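Local coordinates for protein minor fimbrium tip subunit Mfa3 (Porphyromonas gingivalis ATCC 33277, PDB 5NF4) that forms part of the tip of the minor fimbriae, cell-surface filaments that mediate biofilm formation and adhesion to host cells and to other oral bacteria, at residues A[193-198]-A[222-227]; A[112-117]-A[137-142]; A[199-204]-A[238-243]. All coordinates share one frame; numbering follows the deposited sequence.

Contact 1 of 3, residues A[193-198]-A[222-227]; sequences QRVVAK and YRLVPN
V195 and Y222 meet through torsions that turn both side chains into the gap between their backbones: V195 has CG1 beside its backbone N (chi1 -59°), which leaves CG2 flanked by N and the carbonyl carbon, and the Y222 ring takes the equally hemmed-in position on its own residue (chi1 72°). V195 CG2 thereby rests 3.7 Å from Y222 CD1 and as close to CG and CB, an oblique approach to the root of the ring that leaves the phenol oxygen far from V195. The other methyl, V195 CG1, turns toward the next two residues of 222-227, lying 3.8 Å from the carbonyl oxygen R223 O and 4.1 Å from L224 CD2. L224 starts away from V195, and only the end of its side chain comes back to touch. The fold is consistent with the two-lobed β-sandwich build of the Bacteroidetes fimbrillin superfamily. Strand 180-205 passes from one lobe to the other; it is interrupted at V195, near the centre of the chain, and the end of the short strand 221-222 and the loop after it pack against the break. No direct hydrogen bond joins the two segments; a water bridges them instead, lying 2.9 Å from V195 O, to which it can donate, and accepting from R223 N at 3.0 Å. The carbonyl R223 O is held by R322. R223 itself points away from V195, and its guanidinium reaches back along its own segment: NH1 bonds P226 O at 2.9 Å, with the acceptor in the guanidinium plane but the bond bent to 138° at the hydrogen. NE probably bonds Q140 O at the end of helix 132-140. I119 and P160 touch Y222, while F138 and M139 touch L224.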
loop_
_atom_site.group_PDB
_atom_site.type_symbol
_atom_site.label_atom_id
_atom_site.label_comp_id
_atom_site.label_asym_id
_atom_site.label_seq_id
_atom_site.Cartn_x
_atom_site.Cartn_y
_atom_site.Cartn_z
ATOM N N GLN A 193 -3.420 -5.951 -3.206
ATOM C CA GLN A 193 -3.079 -4.997 -2.144
ATOM C C GLN A 193 -2.302 -3.854 -2.722
ATOM O O GLN A 193 -1.308 -4.083 -3.415
ATOM C CB GLN A 193 -2.262 -5.664 -1.047
ATOM C CG GLN A 193 -3.099 -6.623 -0.238
ATOM C CD GLN A 193 -2.260 -7.544 0.624
ATOM O OE1 GLN A 193 -1.031 -7.445 0.647
ATOM N NE2 GLN A 193 -2.920 -8.443 1.344
ATOM N N ARG A 194 -2.725 -2.626 -2.428
ATOM C CA ARG A 194 -1.940 -1.460 -2.828
ATOM C C ARG A 194 -0.601 -1.465 -2.090
ATOM O O ARG A 194 -0.525 -1.973 -0.968
ATOM C CB ARG A 194 -2.701 -0.158 -2.525
ATOM C CG ARG A 194 -4.050 -0.069 -3.240
ATOM C CD ARG A 194 -4.933 1.004 -2.632
ATOM N NE ARG A 194 -6.308 0.965 -3.148
ATOM C CZ ARG A 194 -7.291 0.240 -2.628
ATOM N NH1 ARG A 194 -7.072 -0.538 -1.577
ATOM N NH2 ARG A 194 -8.498 0.279 -3.180
ATOM N N VAL A 195 0.422 -0.871 -2.715
ATOM C CA VAL A 195 1.776 -0.802 -2.138
ATOM C C VAL A 195 1.923 0.414 -1.218
ATOM O O VAL A 195 2.955 0.555 -0.552
ATOM C CB VAL A 195 2.865 -0.759 -3.254
ATOM C CG1 VAL A 195 2.736 -2.011 -4.130
ATOM C CG2 VAL A 195 2.763 0.523 -4.089
ATOM N N VAL A 196 0.898 1.276 -1.202
ATOM C CA VAL A 196 0.906 2.494 -0.386
ATOM C C VAL A 196 -0.133 2.388 0.726
ATOM O O VAL A 196 -1.063 1.567 0.649
ATOM C CB VAL A 196 0.624 3.783 -1.229
ATOM C CG1 VAL A 196 1.765 4.057 -2.222
ATOM C CG2 VAL A 196 -0.684 3.697 -1.971
ATOM N N ALA A 197 0.059 3.220 1.743
ATOM C CA ALA A 197 -0.922 3.494 2.791
ATOM C C ALA A 197 -1.619 4.831 2.491
ATOM O O ALA A 197 -1.096 5.640 1.737
ATOM C CB ALA A 197 -0.239 3.541 4.178
ATOM N N LYS A 198 -2.797 5.039 3.070
ATOM C CA LYS A 198 -3.545 6.283 2.903
ATOM C C LYS A 198 -3.517 7.053 4.207
ATOM O O LYS A 198 -3.859 6.512 5.267
ATOM C CB LYS A 198 -4.966 5.964 2.468
ATOM C CG LYS A 198 -5.912 7.141 2.304
ATOM C CD LYS A 198 -7.275 6.666 1.803
ATOM C CE LYS A 198 -8.248 7.806 1.627
ATOM N NZ LYS A 198 -9.482 7.368 0.928
ATOM N N TYR A 222 8.622 1.921 -3.082
ATOM C CA TYR A 222 7.700 0.844 -2.813
ATOM C C TYR A 222 8.306 -0.484 -3.242
ATOM O O TYR A 222 9.306 -0.564 -3.961
ATOM C CB TYR A 222 6.379 1.089 -3.506
ATOM C CG TYR A 222 6.324 0.934 -5.009
ATOM C CD1 TYR A 222 6.029 -0.298 -5.600
ATOM C CD2 TYR A 222 6.506 2.011 -5.840
ATOM C CE1 TYR A 222 5.970 -0.426 -6.955
ATOM C CE2 TYR A 222 6.445 1.892 -7.209
ATOM C CZ TYR A 222 6.165 0.654 -7.759
ATOM O OH TYR A 222 6.083 0.502 -9.109
ATOM N N ARG A 223 7.647 -1.534 -2.791
ATOM C CA ARG A 223 8.061 -2.891 -3.091
ATOM C C ARG A 223 6.832 -3.740 -3.301
ATOM O O ARG A 223 5.850 -3.560 -2.595
ATOM C CB ARG A 223 8.894 -3.426 -1.923
ATOM C CG ARG A 223 9.708 -4.644 -2.223
ATOM C CD ARG A 223 10.333 -5.246 -0.932
ATOM N NE ARG A 223 11.552 -6.053 -1.154
ATOM C CZ ARG A 223 11.961 -7.060 -0.391
ATOM N NH1 ARG A 223 11.223 -7.489 0.623
ATOM N NH2 ARG A 223 13.119 -7.663 -0.656
ATOM N N LEU A 224 6.882 -4.665 -4.246
ATOM C CA LEU A 224 5.687 -5.449 -4.578
ATOM C C LEU A 224 5.430 -6.614 -3.618
ATOM O O LEU A 224 4.369 -7.272 -3.681
ATOM C CB LEU A 224 5.777 -5.974 -6.004
ATOM C CG LEU A 224 5.695 -4.887 -7.066
ATOM C CD1 LEU A 224 6.138 -5.442 -8.384
ATOM C CD2 LEU A 224 4.273 -4.268 -7.152
ATOM N N VAL A 225 6.391 -6.886 -2.743
ATOM C CA VAL A 225 6.140 -7.761 -1.596
ATOM C C VAL A 225 6.576 -7.031 -0.359
ATOM O O VAL A 225 7.390 -6.103 -0.421
ATOM C CB VAL A 225 6.890 -9.101 -1.681
ATOM C CG1 VAL A 225 6.244 -9.975 -2.675
ATOM C CG2 VAL A 225 8.376 -8.873 -1.983
ATOM N N PRO A 226 6.029 -7.421 0.784
ATOM C CA PRO A 226 6.358 -6.674 2.003
ATOM C C PRO A 226 7.848 -6.505 2.294
ATOM O O PRO A 226 8.663 -7.393 2.058
ATOM C CB PRO A 226 5.690 -7.508 3.101
ATOM C CG PRO A 226 4.560 -8.157 2.433
ATOM C CD PRO A 226 5.029 -8.475 1.035
ATOM N N ASN A 227 8.162 -5.333 2.835
ATOM C CA ASN A 227 9.494 -4.958 3.272
ATOM C C ASN A 227 9.873 -5.675 4.558
ATOM O O ASN A 227 9.032 -5.859 5.435
ATOM C CB ASN A 227 9.568 -3.445 3.514
ATOM C CG ASN A 227 9.538 -2.634 2.244
ATOM O OD1 ASN A 227 10.565 -2.425 1.619
ATOM N ND2 ASN A 227 8.360 -2.152 1.869
HETATM O O HOH W 1 5.584 -0.743 -0.758
#

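Contact 2 of 3, residues A[112-117]-A[137-142]; sequences DFFFVA and HFMQVF. With FMT (formic acid), chain C.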
loop_
_atom_site.group_PDB
_atom_site.type_symbol
_atom_site.label_atom_id
_atom_site.label_comp_id
_atom_site.label_asym_id
_atom_site.label_seq_id
_atom_site.Cartn_x
_atom_site.Cartn_y
_atom_site.Cartn_z
ATOM N N ASP A 112 2.551 -21.487 -7.788
ATOM C CA ASP A 112 2.693 -20.174 -7.172
ATOM C C ASP A 112 2.162 -19.102 -8.143
ATOM O O ASP A 112 2.620 -19.029 -9.274
ATOM C CB ASP A 112 4.156 -19.901 -6.860
ATOM C CG ASP A 112 4.711 -20.725 -5.705
ATOM O OD1 ASP A 112 4.083 -21.664 -5.169
ATOM O OD2 ASP A 112 5.826 -20.367 -5.285
ATOM N N PHE A 113 1.197 -18.293 -7.702
ATOM C CA PHE A 113 0.533 -17.296 -8.548
ATOM C C PHE A 113 1.035 -15.914 -8.118
ATOM O O PHE A 113 1.021 -15.613 -6.942
ATOM C CB PHE A 113 -0.966 -17.316 -8.375
ATOM C CG PHE A 113 -1.651 -18.524 -8.982
ATOM C CD1 PHE A 113 -1.531 -19.788 -8.407
ATOM C CD2 PHE A 113 -2.443 -18.364 -10.100
ATOM C CE1 PHE A 113 -2.194 -20.866 -8.974
ATOM C CE2 PHE A 113 -3.087 -19.427 -10.662
ATOM C CZ PHE A 113 -2.969 -20.678 -10.100
ATOM N N PHE A 114 1.414 -15.100 -9.088
ATOM C CA PHE A 114 1.861 -13.730 -8.823
ATOM C C PHE A 114 0.982 -12.791 -9.619
ATOM O O PHE A 114 0.820 -12.962 -10.816
ATOM C CB PHE A 114 3.329 -13.503 -9.209
ATOM C CG PHE A 114 4.300 -14.314 -8.419
ATOM C CD1 PHE A 114 4.477 -15.669 -8.711
ATOM C CD2 PHE A 114 5.053 -13.744 -7.401
ATOM C CE1 PHE A 114 5.387 -16.429 -7.999
ATOM C CE2 PHE A 114 5.973 -14.502 -6.686
ATOM C CZ PHE A 114 6.121 -15.879 -6.984
ATOM N N PHE A 115 0.475 -11.754 -8.945
ATOM C CA PHE A 115 -0.370 -10.761 -9.567
ATOM C C PHE A 115 0.265 -9.387 -9.328
ATOM O O PHE A 115 0.576 -9.039 -8.192
ATOM C CB PHE A 115 -1.788 -10.769 -9.001
ATOM C CG PHE A 115 -2.564 -12.021 -9.336
ATOM C CD1 PHE A 115 -2.489 -13.135 -8.520
ATOM C CD2 PHE A 115 -3.334 -12.071 -10.475
ATOM C CE1 PHE A 115 -3.198 -14.279 -8.821
ATOM C CE2 PHE A 115 -4.063 -13.216 -10.800
ATOM C CZ PHE A 115 -3.994 -14.320 -9.976
ATOM N N VAL A 116 0.442 -8.644 -10.414
ATOM C CA VAL A 116 1.073 -7.311 -10.381
ATOM C C VAL A 116 0.203 -6.352 -11.195
ATOM O O VAL A 116 -0.031 -6.586 -12.367
ATOM C CB VAL A 116 2.515 -7.360 -10.951
ATOM C CG1 VAL A 116 3.132 -5.992 -10.953
ATOM C CG2 VAL A 116 3.387 -8.282 -10.080
ATOM N N ALA A 117 -0.236 -5.241 -10.584
ATOM C CA ALA A 117 -1.121 -4.311 -11.244
ATOM C C ALA A 117 -0.511 -2.924 -11.316
ATOM O O ALA A 117 0.252 -2.549 -10.426
ATOM C CB ALA A 117 -2.456 -4.230 -10.529
ATOM N N HIS A 137 12.754 -12.113 -7.523
ATOM C CA HIS A 137 13.638 -10.937 -7.601
ATOM C C HIS A 137 12.845 -9.716 -8.042
ATOM O O HIS A 137 13.017 -8.613 -7.472
ATOM C CB HIS A 137 14.826 -11.196 -8.552
ATOM C CG HIS A 137 15.903 -12.080 -7.978
ATOM N ND1 HIS A 137 16.424 -11.925 -6.708
ATOM C CD2 HIS A 137 16.581 -13.115 -8.531
ATOM C CE1 HIS A 137 17.359 -12.843 -6.501
ATOM N NE2 HIS A 137 17.475 -13.577 -7.591
ATOM N N PHE A 138 11.982 -9.875 -9.045
ATOM C CA PHE A 138 11.189 -8.772 -9.559
ATOM C C PHE A 138 10.276 -8.219 -8.471
ATOM O O PHE A 138 10.167 -6.993 -8.300
ATOM C CB PHE A 138 10.359 -9.226 -10.778
ATOM C CG PHE A 138 9.579 -8.122 -11.451
ATOM C CD1 PHE A 138 8.315 -7.750 -10.977
ATOM C CD2 PHE A 138 10.119 -7.432 -12.531
ATOM C CE1 PHE A 138 7.593 -6.735 -11.616
ATOM C CE2 PHE A 138 9.424 -6.406 -13.150
ATOM C CZ PHE A 138 8.164 -6.047 -12.700
ATOM N N MET A 139 9.610 -9.109 -7.739
ATOM C CA MET A 139 8.746 -8.665 -6.642
ATOM C C MET A 139 9.490 -7.874 -5.544
ATOM O O MET A 139 8.891 -7.041 -4.868
ATOM C CB MET A 139 8.055 -9.829 -5.959
ATOM C CG MET A 139 7.128 -10.616 -6.858
ATOM S SD MET A 139 5.689 -9.761 -7.563
ATOM C CE MET A 139 4.633 -9.817 -6.140
ATOM N N GLN A 140 10.775 -8.157 -5.367
ATOM C CA GLN A 140 11.568 -7.608 -4.272
ATOM C C GLN A 140 12.242 -6.300 -4.659
ATOM O O GLN A 140 12.808 -5.654 -3.808
ATOM C CB GLN A 140 12.615 -8.647 -3.828
ATOM C CG GLN A 140 11.962 -9.857 -3.132
ATOM C CD GLN A 140 12.816 -11.137 -3.158
ATOM O OE1 GLN A 140 14.006 -11.102 -3.467
ATOM N NE2 GLN A 140 12.187 -12.277 -2.848
ATOM N N VAL A 141 12.175 -5.909 -5.927
ATOM C CA VAL A 141 12.830 -4.652 -6.355
ATOM C C VAL A 141 12.285 -3.444 -5.595
ATOM O O VAL A 141 11.072 -3.322 -5.405
ATOM C CB VAL A 141 12.653 -4.446 -7.889
ATOM C CG1 VAL A 141 13.108 -3.037 -8.351
ATOM C CG2 VAL A 141 13.440 -5.504 -8.660
ATOM N N PHE A 142 13.191 -2.553 -5.167
ATOM C CA PHE A 142 12.794 -1.252 -4.608
ATOM C C PHE A 142 12.523 -0.307 -5.782
ATOM O O PHE A 142 13.385 -0.056 -6.623
ATOM C CB PHE A 142 13.889 -0.752 -3.645
ATOM C CG PHE A 142 14.164 -1.703 -2.537
ATOM C CD1 PHE A 142 13.179 -2.009 -1.603
ATOM C CD2 PHE A 142 15.393 -2.327 -2.446
ATOM C CE1 PHE A 142 13.421 -2.925 -0.580
ATOM C CE2 PHE A 142 15.643 -3.223 -1.415
ATOM C CZ PHE A 142 14.646 -3.529 -0.491
HETATM C C FMT C . 16.365 -9.018 -3.766
HETATM O O1 FMT C . 17.404 -8.376 -3.843
HETATM O O2 FMT C . 16.024 -9.762 -4.682
#
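The F114 ring is approached obliquely by M139, whose CG lies 3.8 Å from F114 CD2, beside the ring carbon next to its attachment. M139 SD is 5.3 Å from the ring centroid and 74° off its normal, a Met-aromatic contact well displaced from the ring axis. Bends at chi2 and chi3 fold the thioether back, so that SD also reaches V116 CG2 at 3.7 Å while CE stays near F114 CD2. V116 and M139 run past one another in opposite directions. F114 and V116, two residues apart on strand 109-117, project from the same side of the strand, and M139 near the end of helix 132-140 packs across both: a buried helix-on-sheet contact made entirely of apolar groups and sulfur. M164 of the adjacent strand 161-170 touches F114, and M122 of helix 122-126 touches V116. Farther out on the helix, the H137 ring meets a formic acid, probably from the crystallisation liquor, at its edge and in plane: ND1 donates to O2 at 3.0 Å in a nearly straight bond (167°). Q140 OE1 lies 2.7 Å from that same formic acid O2.

Contact 3 of 3, residues A[199-204]-A[238-243]; sequences LDVNIV and VELRRV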
loop_
_atom_site.group_PDB
_atom_site.type_symbol
_atom_site.label_atom_id
_atom_site.label_comp_id
_atom_site.label_asym_id
_atom_site.label_seq_id
_atom_site.Cartn_x
_atom_site.Cartn_y
_atom_site.Cartn_z
ATOM N N LEU A 199 -3.114 8.322 4.117
ATOM C CA LEU A 199 -3.089 9.201 5.262
ATOM C C LEU A 199 -4.250 10.162 5.124
ATOM O O LEU A 199 -4.401 10.810 4.095
ATOM C CB LEU A 199 -1.765 9.957 5.338
ATOM C CG LEU A 199 -1.666 11.036 6.422
ATOM C CD1 LEU A 199 -1.721 10.417 7.832
ATOM C CD2 LEU A 199 -0.394 11.825 6.244
ATOM N N ASP A 200 -5.067 10.228 6.169
ATOM C CA ASP A 200 -6.371 10.845 6.124
ATOM C C ASP A 200 -6.495 11.782 7.321
ATOM O O ASP A 200 -6.739 11.326 8.426
ATOM C CB ASP A 200 -7.431 9.730 6.155
ATOM C CG ASP A 200 -8.817 10.199 5.829
ATOM O OD1 ASP A 200 -9.122 11.403 5.977
ATOM O OD2 ASP A 200 -9.633 9.326 5.429
ATOM N N VAL A 201 -6.290 13.081 7.111
ATOM C CA VAL A 201 -6.294 14.058 8.205
ATOM C C VAL A 201 -7.517 14.979 8.141
ATOM O O VAL A 201 -7.757 15.689 7.161
ATOM C CB VAL A 201 -4.987 14.886 8.191
ATOM C CG1 VAL A 201 -4.985 15.919 9.294
ATOM C CG2 VAL A 201 -3.774 13.969 8.345
ATOM N N ASN A 202 -8.294 14.948 9.219
ATOM C CA ASN A 202 -9.551 15.649 9.291
ATOM C C ASN A 202 -9.567 16.688 10.403
ATOM O O ASN A 202 -9.335 16.363 11.570
ATOM C CB ASN A 202 -10.684 14.647 9.500
ATOM C CG ASN A 202 -10.778 13.623 8.360
ATOM O OD1 ASN A 202 -11.516 13.825 7.395
ATOM N ND2 ASN A 202 -10.006 12.562 8.453
ATOM N N ILE A 203 -9.800 17.943 10.036
ATOM C CA ILE A 203 -9.840 19.023 11.021
ATOM C C ILE A 203 -11.277 19.209 11.458
ATOM O O ILE A 203 -12.079 19.895 10.810
ATOM C CB ILE A 203 -9.258 20.351 10.457
ATOM C CG1 ILE A 203 -7.948 20.092 9.710
ATOM C CG2 ILE A 203 -9.107 21.384 11.559
ATOM C CD1 ILE A 203 -6.907 19.293 10.459
ATOM N N VAL A 204 -11.605 18.599 12.585
ATOM C CA VAL A 204 -12.967 18.662 13.101
ATOM C C VAL A 204 -13.322 20.039 13.699
ATOM O O VAL A 204 -14.477 20.438 13.749
ATOM C CB VAL A 204 -13.168 17.544 14.138
ATOM C CG1 VAL A 204 -12.901 16.197 13.505
ATOM C CG2 VAL A 204 -12.239 17.722 15.293
ATOM N N VAL A 238 5.780 16.433 1.494
ATOM C CA VAL A 238 4.599 16.384 0.663
ATOM C C VAL A 238 3.458 17.201 1.257
ATOM O O VAL A 238 2.917 16.796 2.283
ATOM C CB VAL A 238 4.137 14.913 0.531
ATOM C CG1 VAL A 238 2.845 14.786 -0.313
ATOM C CG2 VAL A 238 5.240 14.073 -0.033
ATOM N N GLU A 239 3.085 18.321 0.638
ATOM C CA GLU A 239 1.966 19.107 1.124
ATOM C C GLU A 239 0.701 18.312 0.799
ATOM O O GLU A 239 0.475 17.966 -0.354
ATOM C CB GLU A 239 1.943 20.501 0.498
ATOM C CG GLU A 239 0.991 21.421 1.226
ATOM C CD GLU A 239 0.982 22.834 0.673
ATOM O OE1 GLU A 239 -0.013 23.542 0.912
ATOM O OE2 GLU A 239 1.962 23.236 0.010
ATOM N N LEU A 240 -0.092 17.975 1.812
ATOM C CA LEU A 240 -1.321 17.189 1.592
ATOM C C LEU A 240 -2.358 17.930 0.772
ATOM O O LEU A 240 -2.372 19.147 0.711
ATOM C CB LEU A 240 -1.949 16.762 2.922
ATOM C CG LEU A 240 -1.053 15.943 3.867
ATOM C CD1 LEU A 240 -1.892 15.382 4.999
ATOM C CD2 LEU A 240 -0.273 14.808 3.182
ATOM N N ARG A 241 -3.240 17.180 0.132
ATOM C CA ARG A 241 -4.215 17.782 -0.752
ATOM C C ARG A 241 -5.572 17.823 -0.084
ATOM O O ARG A 241 -6.080 16.811 0.408
ATOM C CB ARG A 241 -4.275 17.023 -2.080
ATOM C CG ARG A 241 -3.056 17.297 -2.955
ATOM C CD ARG A 241 -3.281 16.899 -4.403
ATOM N NE ARG A 241 -2.080 17.094 -5.216
ATOM C CZ ARG A 241 -1.955 16.706 -6.485
ATOM N NH1 ARG A 241 -2.961 16.102 -7.106
ATOM N NH2 ARG A 241 -0.818 16.922 -7.136
ATOM N N ARG A 242 -6.140 19.011 -0.067
ATOM C CA ARG A 242 -7.455 19.224 0.494
ATOM C C ARG A 242 -8.499 18.632 -0.421
ATOM O O ARG A 242 -8.485 18.873 -1.618
ATOM C CB ARG A 242 -7.720 20.702 0.697
ATOM C CG ARG A 242 -9.015 21.013 1.430
ATOM C CD ARG A 242 -9.278 22.516 1.534
ATOM N NE ARG A 242 -10.234 22.759 2.602
ATOM C CZ ARG A 242 -10.241 23.823 3.390
ATOM N NH1 ARG A 242 -9.359 24.811 3.219
ATOM N NH2 ARG A 242 -11.148 23.894 4.352
ATOM N N VAL A 243 -9.398 17.845 0.149
ATOM C CA VAL A 243 -10.536 17.328 -0.596
ATOM C C VAL A 243 -11.547 18.449 -0.771
ATOM O O VAL A 243 -12.359 18.735 0.120
ATOM C CB VAL A 243 -11.150 16.104 0.113
ATOM C CG1 VAL A 243 -12.410 15.634 -0.618
ATOM C CG2 VAL A 243 -10.109 14.996 0.203
#
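This is a small, buried, purely apolar contact on strand 180-205, some 18 Å from the centre of the chain, where L240 from the interrupted strand 238-242 packs against two residues of the long strand. A single methyl makes it: L240 CD1 stands 4.1 Å from L199 CD2 and also 4.1 Å from V201 CG2. L240 crosses each of these side chains at about a right angle, and only methyls touch. L199 and V201 are alternate residues of one strand and present the same side to L240. Their first torsions are alike in placing one branch opposite the backbone N: CG in L199 and CG1 in V201 (chi1 179°). In V201 this puts CG2 beside the N, and it is CG2 that faces the leucine methyl.

The two strands are not bonded neighbours; the closest CA atoms, of V201 and L240, are 8.8 Å apart. Strand 248-254 pairs antiparallel with both of them, which makes 180-205 and 238-242 next-but-one neighbours in the β-structure of this lobe, and the methyls meet across the strand between. I213 of strand 210-216 touches both V201 and L240, so a further strand contributes to the same apolar cluster.

D200, between the two contact residues, starts in the other direction, away from L240. Its OD1 accepts a hydrogen bond from N202 ND2 at 2.9 Å, with the donor 55° out of the carboxylate plane and the N-H...O angle bent to 143°. Q248 also bonds D200 OD1, and H325 bonds OD2, so both carboxylate oxygens of this buried residue have partners.

In the fold
Along the chain, contact 2 closes before contact 1 opens, whereas contacts 1 and 3 alternate, sharing consecutive stretches of strand 180-205. Contact 1 lies near the middle of the chain, its centre 11 Å from that of contact 2 and 21 Å from that of contact 3. Contacts 2 and 3, with centres 31 Å apart, are on opposite sides of the chain's centre, and their nearest atoms are about 17 Å apart. Contacts 1 and 2 touch directly, with L224 and V225 packing on the carbonyl oxygen M139 O. Contact 2 thus belongs to one lobe of this elongated tip subunit and contact 3 to the other, with contact 1 between them and strand 180-205 joining the lobes.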